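Local coordinates for protein SusD homolog (Bacteroides thetaiotaomicron VPI-5482, PDB 3IV0) that probably binds sugars at the outer membrane as a member of the SusD family, its precise glycan and role being unknown, at residues D286-S291 with K339-F344. Sequence-based numbering, arbitrary orientation.
Sequences DNVSYS and KEIKKF. With EDO (1,2-ethanediol), chain F.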
ATOM      1  N   ASP A 286      -7.406  -5.362  13.099  1.00 11.40           N
ATOM      2  CA  ASP A 286      -8.584  -6.080  13.584  1.00 13.24           C
ATOM      3  C   ASP A 286      -8.534  -7.553  13.290  1.00 15.11           C
ATOM      4  O   ASP A 286      -9.343  -8.315  13.821  1.00 14.95           O
ATOM      5  CB  ASP A 286      -9.879  -5.436  13.093  1.00 13.60           C
ATOM      6  CG  ASP A 286     -10.210  -4.145  13.836  1.00 14.29           C
ATOM      7  OD1 ASP A 286      -9.777  -3.963  14.992  1.00 13.44           O
ATOM      8  OD2 ASP A 286     -10.986  -3.321  13.290  1.00 16.01           O
ATOM      9  N   ASN A 287      -7.583  -7.970  12.452  1.00 12.83           N
ATOM     10  CA  ASN A 287      -7.416  -9.368  12.162  1.00 13.49           C
ATOM     11  C   ASN A 287      -6.358 -10.032  13.045  1.00 13.98           C
ATOM     12  O   ASN A 287      -6.306 -11.274  13.096  1.00 13.43           O
ATOM     13  CB  ASN A 287      -7.070  -9.556  10.673  1.00 11.60           C
ATOM     14  CG  ASN A 287      -8.226  -9.208   9.752  1.00 13.29           C
ATOM     15  OD1 ASN A 287      -9.401  -9.412  10.074  1.00 13.75           O
ATOM     16  ND2 ASN A 287      -7.895  -8.692   8.576  1.00 12.93           N
ATOM     17  N   VAL A 288      -5.517  -9.234  13.703  1.00 12.39           N
ATOM     18  CA  VAL A 288      -4.409  -9.765  14.498  1.00 12.59           C
ATOM     19  C   VAL A 288      -4.506  -9.344  15.958  1.00 12.96           C
ATOM     20  O   VAL A 288      -3.538  -9.486  16.698  1.00 14.25           O
ATOM     21  CB  VAL A 288      -3.027  -9.358  13.936  1.00 13.22           C
ATOM     22  CG1 VAL A 288      -2.868  -9.973  12.551  1.00 15.30           C
ATOM     23  CG2 VAL A 288      -2.887  -7.866  13.898  1.00 13.60           C
ATOM     24  N   SER A 289      -5.664  -8.891  16.393  1.00 13.66           N
ATOM     25  CA  SER A 289      -5.890  -8.460  17.781  1.00 13.38           C
ATOM     26  C   SER A 289      -7.016  -9.239  18.408  1.00 14.20           C
ATOM     27  O   SER A 289      -7.930  -9.681  17.713  1.00 14.14           O
ATOM     28  CB  SER A 289      -6.268  -6.973  17.819  1.00 14.02           C
ATOM     29  OG  SER A 289      -5.228  -6.164  17.279  1.00 14.31           O
ATOM     30  N   TYR A 290      -6.969  -9.397  19.732  1.00 15.35           N
ATOM     31  CA  TYR A 290      -8.083 -10.021  20.447  1.00 15.58           C
ATOM     32  C   TYR A 290      -8.422  -9.351  21.775  1.00 15.50           C
ATOM     33  O   TYR A 290      -9.590  -9.240  22.108  1.00 16.50           O
ATOM     34  CB  TYR A 290      -7.837 -11.535  20.660  1.00 19.49           C
ATOM     35  CG  TYR A 290      -6.760 -11.882  21.673  1.00 20.24           C
ATOM     36  CD1 TYR A 290      -5.426 -11.985  21.311  1.00 20.58           C
ATOM     37  CD2 TYR A 290      -7.088 -12.111  23.008  1.00 20.91           C
ATOM     38  CE1 TYR A 290      -4.453 -12.279  22.233  1.00 25.47           C
ATOM     39  CE2 TYR A 290      -6.110 -12.401  23.938  1.00 22.09           C
ATOM     40  CZ  TYR A 290      -4.803 -12.489  23.549  1.00 24.57           C
ATOM     41  OH  TYR A 290      -3.813 -12.782  24.463  1.00 26.73           O
ATOM     42  N   SER A 291      -7.411  -8.931  22.521  1.00 16.53           N
ATOM     43  CA  SER A 291      -7.648  -8.564  23.923  1.00 18.02           C
ATOM     44  C   SER A 291      -8.475  -7.278  24.023  1.00 20.71           C
ATOM     45  O   SER A 291      -9.293  -7.107  24.929  1.00 22.17           O
ATOM     46  CB  SER A 291      -6.331  -8.450  24.682  1.00 18.20           C
ATOM     47  OG  SER A 291      -5.500  -7.416  24.187  1.00 19.53           O
ATOM     48  N   LYS A 339      -1.814 -15.088  20.277  1.00 19.74           N
ATOM     49  CA  LYS A 339      -0.892 -13.968  20.332  1.00 17.85           C
ATOM     50  C   LYS A 339      -1.399 -12.868  19.406  1.00 14.88           C
ATOM     51  O   LYS A 339      -2.146 -13.153  18.466  1.00 17.44           O
ATOM     52  CB  LYS A 339       0.514 -14.358  19.956  1.00 18.66           C
ATOM     53  CG  LYS A 339       0.675 -14.901  18.587  1.00 21.73           C
ATOM     54  CD  LYS A 339       2.131 -15.326  18.429  1.00 22.85           C
ATOM     55  CE  LYS A 339       2.433 -15.908  17.100  1.00 23.36           C
ATOM     56  NZ  LYS A 339       3.917 -16.201  16.968  1.00 18.96           N
ATOM     57  N   GLU A 340      -1.052 -11.644  19.738  1.00 13.73           N
ATOM     58  CA  GLU A 340      -1.573 -10.499  18.991  1.00 14.61           C
ATOM     59  C   GLU A 340      -0.494  -9.502  18.678  1.00 15.13           C
ATOM     60  O   GLU A 340       0.568  -9.476  19.287  1.00 15.27           O
ATOM     61  CB  GLU A 340      -2.713  -9.839  19.741  1.00 16.99           C
ATOM     62  CG  GLU A 340      -2.375  -9.314  21.107  1.00 16.75           C
ATOM     63  CD  GLU A 340      -3.587  -8.804  21.868  1.00 18.22           C
ATOM     64  OE1 GLU A 340      -4.706  -8.716  21.291  1.00 17.03           O
ATOM     65  OE2 GLU A 340      -3.409  -8.483  23.079  1.00 19.93           O
ATOM     66  N   ILE A 341      -0.781  -8.670  17.671  1.00 13.78           N
ATOM     67  CA  ILE A 341       0.087  -7.580  17.265  1.00 12.93           C
ATOM     68  C   ILE A 341      -0.589  -6.276  17.656  1.00 12.44           C
ATOM     69  O   ILE A 341      -1.754  -6.080  17.301  1.00 13.49           O
ATOM     70  CB  ILE A 341       0.300  -7.640  15.741  1.00 13.80           C
ATOM     71  CG1 ILE A 341       1.093  -8.897  15.414  1.00 14.62           C
ATOM     72  CG2 ILE A 341       0.983  -6.378  15.245  1.00 14.11           C
ATOM     73  CD1 ILE A 341       1.211  -9.204  13.907  1.00 17.17           C
ATOM     74  N   LYS A 342       0.103  -5.418  18.388  1.00 12.95           N
ATOM     75  CA  LYS A 342      -0.461  -4.215  18.968  1.00 13.27           C
ATOM     76  C   LYS A 342       0.054  -2.903  18.334  1.00 11.29           C
ATOM     77  O   LYS A 342      -0.288  -1.797  18.740  1.00 12.53           O
ATOM     78  CB  LYS A 342      -0.208  -4.199  20.478  1.00 14.22           C
ATOM     79  CG  LYS A 342       1.204  -4.105  20.854  1.00 16.71           C
ATOM     80  CD  LYS A 342       1.330  -4.127  22.403  1.00 23.78           C
ATOM     81  CE  LYS A 342       2.772  -4.059  22.845  1.00 27.44           C
ATOM     82  NZ  LYS A 342       2.880  -4.156  24.321  1.00 29.92           N
ATOM     83  N   LYS A 343       0.808  -3.080  17.260  1.00 11.73           N
ATOM     84  CA  LYS A 343       1.429  -1.978  16.509  1.00 11.53           C
ATOM     85  C   LYS A 343       0.455  -0.854  16.184  1.00 11.59           C
ATOM     86  O   LYS A 343       0.799   0.296  16.294  1.00 12.44           O
ATOM     87  CB  LYS A 343       1.994  -2.529  15.188  1.00 11.78           C
ATOM     88  CG  LYS A 343       2.565  -1.480  14.231  1.00 12.34           C
ATOM     89  CD  LYS A 343       3.229  -2.115  13.043  1.00 10.39           C
ATOM     90  CE  LYS A 343       3.656  -1.049  12.038  1.00 10.08           C
ATOM     91  NZ  LYS A 343       4.325  -1.628  10.845  1.00 10.93           N
ATOM     92  N   PHE A 344      -0.760  -1.195  15.769  1.00 12.00           N
ATOM     93  CA  PHE A 344      -1.687  -0.193  15.243  1.00 12.33           C
ATOM     94  C   PHE A 344      -2.734   0.277  16.236  1.00 11.91           C
ATOM     95  O   PHE A 344      -3.690   0.944  15.856  1.00 13.25           O
ATOM     96  CB  PHE A 344      -2.392  -0.774  14.020  1.00 11.35           C
ATOM     97  CG  PHE A 344      -1.452  -1.132  12.894  1.00 10.65           C
ATOM     98  CD1 PHE A 344      -1.078  -0.186  11.979  1.00 12.48           C
ATOM     99  CD2 PHE A 344      -0.951  -2.404  12.765  1.00 11.32           C
ATOM    100  CE1 PHE A 344      -0.172  -0.501  10.979  1.00 11.55           C
ATOM    101  CE2 PHE A 344      -0.073  -2.747  11.765  1.00 11.84           C
ATOM    102  CZ  PHE A 344       0.325  -1.796  10.864  1.00 11.74           C
TER
HETATM  103  C1  EDO F   5     -12.119  -8.359  12.937  1.00 29.46           C
HETATM  104  O1  EDO F   5     -12.153  -8.984  14.192  1.00 32.44           O
HETATM  105  C2  EDO F   5     -12.011  -9.234  11.692  1.00 29.16           C
HETATM  106  O2  EDO F   5     -11.395 -10.482  11.959  1.00 31.40           O
HETATM  107  O   HOH W   1      -1.674 -10.067  24.462  1.00 36.11           O
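The carboxylate of E340 reaches from the loop between helix 318-323 and strand 348-350 to the segment that follows helix 284-287, and the contact is built round it. CG takes the crowded position between backbone N and carbonyl carbon (chi1 60°), as do CG of Y290 and OG of S291, and the extended chain beyond points the acid at the backbone of Y290 and S291. OE1 accepts two amide hydrogens: N of Y290 comes nearly along the C-O axis of E340 OE1 at 2.8 Å, and N of S291 meets the syn lone pair of E340 OE1 at 3.0 Å, almost straight at 178°. OE2 takes the S291 hydroxyl on its own syn lone pair, with OG of S291 2.6 Å from OE2 of E340, and a water donates to the same oxygen. Y290 and E340 cross at about a right angle, yet ring and carboxylate stack, their planes 28° apart; OE2 lies over the ring face, and S291 CB is on the same side, offset toward the rim. N of I341 donates to O of V288 at 3.0 Å from above the carbonyl plane, and V288 CG2 packs obliquely on I341 CB at 3.7 Å. F300 and Y302 of strand 300-302 extend this apolar patch. S289 OG, beside the I341 carbonyl, is hydrogen-bonded to S285 O and W345 NE1. The contact thus ties 288-291 to a loop of the SusD-family region. An alanine replacing E340 removes the acceptor of both amides and of S291 OG, and the group stacked on Y290, and would probably loosen 288-291. Three protein donors and a water on one buried carboxylate would be expected to stabilise its negative charge, so E340 is probably ionised.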